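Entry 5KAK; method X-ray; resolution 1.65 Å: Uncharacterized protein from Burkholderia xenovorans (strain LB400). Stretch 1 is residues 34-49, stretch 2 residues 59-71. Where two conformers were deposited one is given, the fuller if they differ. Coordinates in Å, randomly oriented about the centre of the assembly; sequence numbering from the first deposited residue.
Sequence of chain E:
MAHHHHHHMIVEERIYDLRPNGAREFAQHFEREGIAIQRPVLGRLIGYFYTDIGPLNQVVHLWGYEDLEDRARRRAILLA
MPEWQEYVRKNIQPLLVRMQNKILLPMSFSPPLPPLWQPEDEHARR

Stretch 1 (34-49) GIAIQRPVLGRLIGYF
Stretch 2 (59-71) VVHLWGYEDLEDR

Stretch 1 is a helix (34-42), a turn at Gly 43, then a strand running on through Phe 49. Positive phi (114°) at Gly 43 suits glycine. This strand runs antiparallel to strand 59-65 (167°, axes 4.7 Å apart). The contact buries 950 Å², both sides summed.

Backbone hydrogen bonds set the register. Gly 64 N to Arg 44 O is 2.8 Å, Leu 62 N to Gly 47 O 2.9 Å, Phe 49 N to Val 60 O 2.8 Å and Val 60 N to Phe 49 O 2.9 Å. A bulge shifts the register by one: Ile 46 (phi/psi -87/-36) sends N to Leu 62 O at 2.8 Å, and Gly 47 N reaches the same oxygen weakly at 3.5 Å. A CB on Gly 47 would clash with Phe 49 CZ (2.5 Å).

Trp 63 (chi1 m, chi2 88°) is buried between helix and sheet. Apolar Leu 42 (m,t) and Leu 45 (t,p) suit its opposite faces, each CD1 3.9 Å from its six-membered ring centroid. Trp 63 NE1 donates to His 61 ND1 at 3.0 Å. The His 61 (p) and Tyr 48 (chi1 -147°) rings form an offset stack, centroids 4.2 Å apart.

Arg 44 (m,t,t, chi4 94°) is the basic partner of two acids: NH2 donates to Glu 66 OE2 at 2.7 Å in a salt bridge, and NH1 makes a long salt bridge to Asp 70 OD2 at 3.6 Å.

Water 1 joins Leu 42 O, Arg 44 NH1 and Gly 64 O.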

ATOM      1  N   GLY E  34      29.725  10.093   6.712  1.00 17.25           N
ATOM      2  CA  GLY E  34      28.893  10.576   5.620  1.00 15.79           C
ATOM      3  C   GLY E  34      28.335  11.974   5.798  1.00 15.68           C
ATOM      4  O   GLY E  34      28.173  12.705   4.818  1.00 20.84           O
ATOM      5  N   ILE E  35      28.007  12.367   7.028  1.00 16.43           N
ATOM      6  CA  ILE E  35      27.357  13.665   7.181  1.00 20.96           C
ATOM      7  C   ILE E  35      28.371  14.787   7.000  1.00 19.61           C
ATOM      8  O   ILE E  35      28.014  15.878   6.532  1.00 16.48           O
ATOM      9  CB  ILE E  35      26.611  13.752   8.529  1.00 16.97           C
ATOM     10  CG1 ILE E  35      25.514  14.820   8.469  1.00 15.65           C
ATOM     11  CG2 ILE E  35      27.574  14.028   9.683  1.00 17.83           C
ATOM     12  CD1 ILE E  35      24.396  14.508   7.465  1.00 14.56           C
ATOM     13  N   ALA E  36      29.645  14.533   7.320  1.00 16.90           N
ATOM     14  CA  ALA E  36      30.686  15.525   7.079  1.00 17.69           C
ATOM     15  C   ALA E  36      30.831  15.818   5.597  1.00 17.82           C
ATOM     16  O   ALA E  36      31.268  16.910   5.218  1.00 19.24           O
ATOM     17  CB  ALA E  36      32.020  15.042   7.649  1.00 21.24           C
ATOM     18  N   ILE E  37      30.497  14.848   4.748  1.00 17.38           N
ATOM     19  CA  ILE E  37      30.481  15.084   3.311  1.00 17.51           C
ATOM     20  C   ILE E  37      29.216  15.829   2.908  1.00 17.18           C
ATOM     21  O   ILE E  37      29.269  16.843   2.204  1.00 20.30           O
ATOM     22  CB  ILE E  37      30.584  13.755   2.542  1.00 19.75           C
ATOM     23  CG1 ILE E  37      31.824  12.975   2.940  1.00 17.75           C
ATOM     24  CG2 ILE E  37      30.586  14.005   1.045  1.00 20.34           C
ATOM     25  CD1 ILE E  37      31.830  11.575   2.377  1.00 28.87           C
ATOM     26  N   GLN E  38      28.057  15.322   3.350  1.00 16.46           N
ATOM     27  CA  GLN E  38      26.795  15.716   2.741  1.00 16.13           C
ATOM     28  C   GLN E  38      26.264  17.034   3.289  1.00 20.52           C
ATOM     29  O   GLN E  38      25.790  17.870   2.520  1.00 16.66           O
ATOM     30  CB  GLN E  38      25.761  14.603   2.932  1.00 16.96           C
ATOM     31  CG  GLN E  38      24.421  14.873   2.245  1.00 20.18           C
ATOM     32  CD  GLN E  38      23.365  13.839   2.595  1.00 23.68           C
ATOM     33  OE1 GLN E  38      23.348  13.309   3.703  1.00 18.64           O
ATOM     34  NE2 GLN E  38      22.486  13.538   1.644  1.00 21.46           N
ATOM     35  N   ARG E  39      26.336  17.244   4.599  1.00 19.09           N
ATOM     36  CA  ARG E  39      25.721  18.438   5.171  0.51 16.61           C
ATOM     37  C   ARG E  39      26.319  19.745   4.661  1.00 24.48           C
ATOM     38  O   ARG E  39      25.539  20.671   4.380  1.00 17.78           O
ATOM     39  CB  ARG E  39      25.784  18.382   6.703  0.51 21.29           C
ATOM     40  CG  ARG E  39      25.083  19.564   7.373  0.51 21.75           C
ATOM     41  CD  ARG E  39      24.699  19.249   8.804  0.51 23.64           C
ATOM     42  NE  ARG E  39      25.728  18.472   9.480  0.51 22.74           N
ATOM     43  CZ  ARG E  39      25.610  17.991  10.713  0.51 21.09           C
ATOM     44  NH1 ARG E  39      24.510  18.219  11.413  0.51 20.86           N
ATOM     45  NH2 ARG E  39      26.597  17.284  11.247  0.51 16.69           N
ATOM     46  N   PRO E  40      27.638  19.905   4.513  1.00 24.55           N
ATOM     47  CA  PRO E  40      28.133  21.200   4.018  1.00 19.05           C
ATOM     48  C   PRO E  40      27.672  21.514   2.607  1.00 22.06           C
ATOM     49  O   PRO E  40      27.522  22.693   2.263  1.00 26.73           O
ATOM     50  CB  PRO E  40      29.661  21.051   4.078  1.00 19.58           C
ATOM     51  CG  PRO E  40      29.913  19.866   4.966  1.00 19.01           C
ATOM     52  CD  PRO E  40      28.742  18.965   4.776  1.00 22.24           C
ATOM     53  N   VAL E  41      27.466  20.498   1.772  1.00 18.71           N
ATOM     54  CA  VAL E  41      27.061  20.731   0.390  1.00 18.97           C
ATOM     55  C   VAL E  41      25.578  21.079   0.318  1.00 19.06           C
ATOM     56  O   VAL E  41      25.172  22.076  -0.307  1.00 20.14           O
ATOM     57  CB  VAL E  41      27.397  19.496  -0.466  1.00 18.60           C
ATOM     58  CG1 VAL E  41      27.030  19.725  -1.915  1.00 20.15           C
ATOM     59  CG2 VAL E  41      28.893  19.142  -0.330  1.00 25.86           C
ATOM     60  N   LEU E  42      24.745  20.268   0.974  1.00 19.97           N
ATOM     61  CA  LEU E  42      23.304  20.485   0.881  1.00 17.61           C
ATOM     62  C   LEU E  42      22.879  21.705   1.691  1.00 20.47           C
ATOM     63  O   LEU E  42      22.035  22.489   1.242  1.00 20.66           O
ATOM     64  CB  LEU E  42      22.556  19.228   1.320  1.00 16.84           C
ATOM     65  CG  LEU E  42      22.759  18.058   0.351  1.00 16.26           C
ATOM     66  CD1 LEU E  42      21.775  16.896   0.608  1.00 16.34           C
ATOM     67  CD2 LEU E  42      22.692  18.537  -1.105  1.00 20.35           C
ATOM     68  N   GLY E  43      23.431  21.883   2.884  1.00 18.11           N
ATOM     69  CA  GLY E  43      23.283  23.170   3.534  1.00 21.96           C
ATOM     70  C   GLY E  43      22.473  23.211   4.811  1.00 23.82           C
ATOM     71  O   GLY E  43      22.954  23.707   5.834  1.00 22.11           O
ATOM     72  N   ARG E  44      21.235  22.699   4.776  1.00 17.86           N
ATOM     73  CA  ARG E  44      20.251  22.972   5.826  1.00 20.97           C
ATOM     74  C   ARG E  44      19.554  21.680   6.246  1.00 17.79           C
ATOM     75  O   ARG E  44      18.439  21.391   5.807  1.00 20.96           O
ATOM     76  CB  ARG E  44      19.254  24.028   5.353  1.00 18.41           C
ATOM     77  CG  ARG E  44      19.922  25.353   4.956  1.00 20.82           C
ATOM     78  CD  ARG E  44      18.884  26.327   4.467  1.00 20.40           C
ATOM     79  NE  ARG E  44      19.398  27.678   4.284  1.00 31.67           N
ATOM     80  CZ  ARG E  44      19.847  28.154   3.133  1.00 32.93           C
ATOM     81  NH1 ARG E  44      19.866  27.378   2.055  1.00 30.55           N
ATOM     82  NH2 ARG E  44      20.270  29.410   3.061  1.00 37.09           N
ATOM     83  N   LEU E  45      20.208  20.916   7.116  1.00 17.84           N
ATOM     84  CA  LEU E  45      19.572  19.742   7.707  1.00 15.39           C
ATOM     85  C   LEU E  45      18.549  20.178   8.750  1.00 18.79           C
ATOM     86  O   LEU E  45      18.893  20.854   9.727  1.00 22.19           O
ATOM     87  CB  LEU E  45      20.622  18.814   8.328  1.00 15.12           C
ATOM     88  CG  LEU E  45      20.087  17.520   8.957  1.00 18.64           C
ATOM     89  CD1 LEU E  45      19.273  16.701   7.950  1.00 22.43           C
ATOM     90  CD2 LEU E  45      21.249  16.696   9.537  1.00 18.82           C
ATOM     91  N   ILE E  46      17.288  19.800   8.535  1.00 21.00           N
ATOM     92  CA  ILE E  46      16.237  20.025   9.521  1.00 20.25           C
ATOM     93  C   ILE E  46      16.162  18.882  10.529  1.00 19.45           C
ATOM     94  O   ILE E  46      15.923  19.107  11.717  1.00 17.32           O
ATOM     95  CB  ILE E  46      14.892  20.239   8.798  1.00 14.97           C
ATOM     96  CG1 ILE E  46      14.932  21.552   8.001  1.00 18.68           C
ATOM     97  CG2 ILE E  46      13.722  20.207   9.785  1.00 14.75           C
ATOM     98  CD1 ILE E  46      13.853  21.673   6.964  1.00 20.47           C
ATOM     99  N   GLY E  47      16.388  17.651  10.089  1.00 17.83           N
ATOM    100  CA  GLY E  47      16.319  16.499  10.967  1.00 14.16           C
ATOM    101  C   GLY E  47      16.727  15.241  10.243  1.00 13.38           C
ATOM    102  O   GLY E  47      16.428  15.090   9.052  1.00 16.50           O
ATOM    103  N   TYR E  48      17.409  14.328  10.945  1.00 15.28           N
ATOM    104  CA  TYR E  48      17.817  13.038  10.400  1.00 14.94           C
ATOM    105  C   TYR E  48      17.520  11.986  11.457  1.00 14.79           C
ATOM    106  O   TYR E  48      18.102  12.022  12.548  1.00 14.73           O
ATOM    107  CB  TYR E  48      19.308  13.027  10.023  1.00 12.57           C
ATOM    108  CG  TYR E  48      19.626  12.159   8.818  1.00 18.44           C
ATOM    109  CD1 TYR E  48      19.167  10.853   8.735  1.00 19.15           C
ATOM    110  CD2 TYR E  48      20.380  12.659   7.753  1.00 16.84           C
ATOM    111  CE1 TYR E  48      19.451  10.052   7.624  1.00 22.75           C
ATOM    112  CE2 TYR E  48      20.676  11.860   6.637  1.00 19.77           C
ATOM    113  CZ  TYR E  48      20.210  10.555   6.585  1.00 17.23           C
ATOM    114  OH  TYR E  48      20.479   9.764   5.481  1.00 15.15           O
ATOM    115  N   PHE E  49      16.617  11.069  11.151  1.00 15.84           N
ATOM    116  CA  PHE E  49      16.044  10.199  12.160  1.00 12.60           C
ATOM    117  C   PHE E  49      16.020   8.761  11.677  1.00 15.15           C
ATOM    118  O   PHE E  49      16.094   8.477  10.480  1.00 15.58           O
ATOM    119  CB  PHE E  49      14.593  10.584  12.514  1.00 12.60           C
ATOM    120  CG  PHE E  49      14.381  12.039  12.757  1.00 15.05           C
ATOM    121  CD1 PHE E  49      14.611  12.593  14.017  1.00 18.67           C
ATOM    122  CD2 PHE E  49      13.937  12.857  11.737  1.00 15.52           C
ATOM    123  CE1 PHE E  49      14.405  13.945  14.243  1.00 13.90           C
ATOM    124  CE2 PHE E  49      13.721  14.195  11.951  1.00 16.21           C
ATOM    125  CZ  PHE E  49      13.959  14.755  13.204  1.00 18.21           C
ATOM    126  N   VAL E  59      14.804   5.241   7.658  1.00  8.91           N
ATOM    127  CA  VAL E  59      15.445   6.499   7.993  1.00 10.17           C
ATOM    128  C   VAL E  59      14.682   7.608   7.288  1.00 10.59           C
ATOM    129  O   VAL E  59      14.229   7.452   6.140  1.00 10.18           O
ATOM    130  CB  VAL E  59      16.953   6.523   7.649  1.00 14.16           C
ATOM    131  CG1 VAL E  59      17.715   5.574   8.547  1.00 18.69           C
ATOM    132  CG2 VAL E  59      17.188   6.158   6.222  1.00 17.55           C
ATOM    133  N   VAL E  60      14.523   8.717   7.996  1.00  8.67           N
ATOM    134  CA  VAL E  60      13.735   9.858   7.548  1.00  9.12           C
ATOM    135  C   VAL E  60      14.593  11.104   7.715  1.00 14.77           C
ATOM    136  O   VAL E  60      15.023  11.408   8.831  1.00 15.32           O
ATOM    137  CB  VAL E  60      12.430   9.990   8.350  1.00 13.43           C
ATOM    138  CG1 VAL E  60      11.676  11.261   7.969  1.00 14.60           C
ATOM    139  CG2 VAL E  60      11.556   8.780   8.152  1.00 13.99           C
ATOM    140  N   HIS E  61      14.843  11.828   6.615  1.00 13.16           N
ATOM    141  CA  HIS E  61      15.663  13.032   6.730  1.00  9.17           C
ATOM    142  C   HIS E  61      15.049  14.173   5.928  1.00 12.16           C
ATOM    143  O   HIS E  61      14.511  13.969   4.835  1.00 12.27           O
ATOM    144  CB  HIS E  61      17.168  12.786   6.337  1.00  9.43           C
ATOM    145  CG  HIS E  61      17.391  11.917   5.134  1.00 14.32           C
ATOM    146  ND1 HIS E  61      18.063  12.360   4.015  1.00 15.92           N
ATOM    147  CD2 HIS E  61      17.094  10.615   4.901  1.00 13.39           C
ATOM    148  CE1 HIS E  61      18.140  11.381   3.129  1.00 16.22           C
ATOM    149  NE2 HIS E  61      17.566  10.309   3.646  1.00 15.59           N
ATOM    150  N   LEU E  62      15.097  15.373   6.499  1.00 11.79           N
ATOM    151  CA  LEU E  62      14.489  16.556   5.899  1.00  9.68           C
ATOM    152  C   LEU E  62      15.556  17.611   5.681  1.00  7.87           C
ATOM    153  O   LEU E  62      16.248  17.996   6.630  1.00 11.66           O
ATOM    154  CB  LEU E  62      13.386  17.129   6.782  1.00 16.19           C
ATOM    155  CG  LEU E  62      12.062  16.390   6.875  1.00 20.81           C
ATOM    156  CD1 LEU E  62      12.196  15.139   7.699  1.00 18.71           C
ATOM    157  CD2 LEU E  62      10.981  17.312   7.431  1.00 22.07           C
ATOM    158  N   TRP E  63      15.639  18.103   4.451  1.00 12.95           N
ATOM    159  CA  TRP E  63      16.589  19.124   4.024  1.00 15.46           C
ATOM    160  C   TRP E  63      15.854  20.365   3.524  1.00 10.82           C
ATOM    161  O   TRP E  63      14.915  20.259   2.724  1.00 14.85           O
ATOM    162  CB  TRP E  63      17.468  18.578   2.913  1.00 13.62           C
ATOM    163  CG  TRP E  63      18.254  17.391   3.336  1.00 14.35           C
ATOM    164  CD1 TRP E  63      17.865  16.090   3.280  1.00 11.22           C
ATOM    165  CD2 TRP E  63      19.573  17.403   3.879  1.00 21.05           C
ATOM    166  NE1 TRP E  63      18.876  15.278   3.754  1.00 16.91           N
ATOM    167  CE2 TRP E  63      19.933  16.065   4.132  1.00 21.01           C
ATOM    168  CE3 TRP E  63      20.489  18.422   4.181  1.00 20.27           C
ATOM    169  CZ2 TRP E  63      21.170  15.716   4.676  1.00 18.06           C
ATOM    170  CZ3 TRP E  63      21.722  18.076   4.709  1.00 21.93           C
ATOM    171  CH2 TRP E  63      22.053  16.734   4.953  1.00 19.18           C
ATOM    172  N   GLY E  64      16.307  21.534   3.962  1.00 14.44           N
ATOM    173  CA  GLY E  64      15.694  22.796   3.581  1.00 16.29           C
ATOM    174  C   GLY E  64      16.488  23.502   2.494  1.00 15.72           C
ATOM    175  O   GLY E  64      17.717  23.479   2.494  1.00 13.77           O
ATOM    176  N   TYR E  65      15.763  24.147   1.580  1.00 15.48           N
ATOM    177  CA  TYR E  65      16.349  24.854   0.456  1.00 11.56           C
ATOM    178  C   TYR E  65      15.616  26.179   0.300  1.00 20.93           C
ATOM    179  O   TYR E  65      14.445  26.303   0.666  1.00 20.61           O
ATOM    180  CB  TYR E  65      16.268  24.016  -0.833  1.00 14.11           C
ATOM    181  CG  TYR E  65      17.061  22.729  -0.743  1.00 14.06           C
ATOM    182  CD1 TYR E  65      18.432  22.741  -0.944  1.00 16.50           C
ATOM    183  CD2 TYR E  65      16.446  21.521  -0.452  1.00 12.36           C
ATOM    184  CE1 TYR E  65      19.168  21.587  -0.866  1.00 18.85           C
ATOM    185  CE2 TYR E  65      17.183  20.344  -0.370  1.00 10.36           C
ATOM    186  CZ  TYR E  65      18.551  20.399  -0.582  1.00 12.13           C
ATOM    187  OH  TYR E  65      19.316  19.259  -0.501  1.00 13.60           O
ATOM    188  N   GLU E  66      16.319  27.180  -0.221  1.00 21.22           N
ATOM    189  CA  GLU E  66      15.687  28.484  -0.389  1.00 23.14           C
ATOM    190  C   GLU E  66      14.681  28.466  -1.525  1.00 25.84           C
ATOM    191  O   GLU E  66      13.730  29.259  -1.522  1.00 24.59           O
ATOM    192  CB  GLU E  66      16.749  29.563  -0.631  1.00 25.23           C
ATOM    193  CG  GLU E  66      17.665  29.773   0.564  1.00 28.77           C
ATOM    194  CD  GLU E  66      18.861  30.646   0.248  1.00 40.04           C
ATOM    195  OE1 GLU E  66      18.665  31.771  -0.261  1.00 42.13           O
ATOM    196  OE2 GLU E  66      20.001  30.201   0.504  1.00 42.81           O
ATOM    197  N   ASP E  67      14.872  27.571  -2.492  1.00 17.21           N
ATOM    198  CA  ASP E  67      14.004  27.451  -3.655  1.00 22.86           C
ATOM    199  C   ASP E  67      14.458  26.275  -4.508  1.00 29.10           C
ATOM    200  O   ASP E  67      15.461  25.616  -4.201  1.00 24.13           O
ATOM    201  CB  ASP E  67      13.968  28.747  -4.484  1.00 27.29           C
ATOM    202  CG  ASP E  67      15.356  29.300  -4.800  1.00 34.10           C
ATOM    203  OD1 ASP E  67      16.234  28.539  -5.268  1.00 35.46           O
ATOM    204  OD2 ASP E  67      15.568  30.517  -4.591  1.00 41.12           O
ATOM    205  N   LEU E  68      13.710  26.004  -5.578  1.00 28.93           N
ATOM    206  CA  LEU E  68      13.959  24.817  -6.389  1.00 24.01           C
ATOM    207  C   LEU E  68      15.308  24.880  -7.096  1.00 22.81           C
ATOM    208  O   LEU E  68      15.992  23.858  -7.211  1.00 24.63           O
ATOM    209  CB  LEU E  68      12.836  24.644  -7.403  1.00 27.78           C
ATOM    210  CG  LEU E  68      11.500  24.292  -6.759  1.00 26.64           C
ATOM    211  CD1 LEU E  68      10.389  24.493  -7.780  1.00 24.92           C
ATOM    212  CD2 LEU E  68      11.536  22.863  -6.250  1.00 24.73           C
ATOM    213  N   GLU E  69      15.692  26.061  -7.598  1.00 25.60           N
ATOM    214  CA  GLU E  69      17.012  26.232  -8.205  1.00 23.84           C
ATOM    215  C   GLU E  69      18.118  25.870  -7.221  1.00 26.52           C
ATOM    216  O   GLU E  69      19.072  25.164  -7.572  1.00 31.16           O
ATOM    217  CB  GLU E  69      17.190  27.676  -8.685  1.00 17.92           C
ATOM    218  N   ASP E  70      17.996  26.357  -5.980  1.00 24.46           N
ATOM    219  CA  ASP E  70      18.987  26.104  -4.931  1.00 26.39           C
ATOM    220  C   ASP E  70      19.145  24.615  -4.669  1.00 23.74           C
ATOM    221  O   ASP E  70      20.269  24.106  -4.553  1.00 22.48           O
ATOM    222  CB  ASP E  70      18.550  26.834  -3.659  1.00 24.52           C
ATOM    223  CG  ASP E  70      19.540  26.714  -2.511  1.00 23.32           C
ATOM    224  OD1 ASP E  70      20.767  26.873  -2.720  1.00 18.39           O
ATOM    225  OD2 ASP E  70      19.065  26.501  -1.374  1.00 25.70           O
ATOM    226  N   ARG E  71      18.027  23.904  -4.556  1.00 24.89           N
ATOM    227  CA  ARG E  71      18.086  22.472  -4.309  1.00 18.11           C
ATOM    228  C   ARG E  71      18.753  21.741  -5.464  1.00 18.80           C
ATOM    229  O   ARG E  71      19.612  20.876  -5.244  1.00 18.78           O
ATOM    230  CB  ARG E  71      16.674  21.937  -4.066  1.00 16.90           C
ATOM    231  CG  ARG E  71      16.616  20.443  -4.026  1.00 16.42           C
ATOM    232  CD  ARG E  71      15.202  19.922  -3.852  1.00 19.20           C
ATOM    233  NE  ARG E  71      15.245  18.474  -3.908  1.00 15.63           N
ATOM    234  CZ  ARG E  71      15.209  17.759  -5.027  1.00 12.45           C
ATOM    235  NH1 ARG E  71      15.130  18.360  -6.209  1.00 14.78           N
ATOM    236  NH2 ARG E  71      15.283  16.434  -4.953  1.00 14.80           N
TER
HETATM  237  O   HOH W   1      20.240  24.428   1.624  1.00 17.58           O
HETATM  238  O   HOH W   2      19.598  21.313   2.799  1.00 19.57           O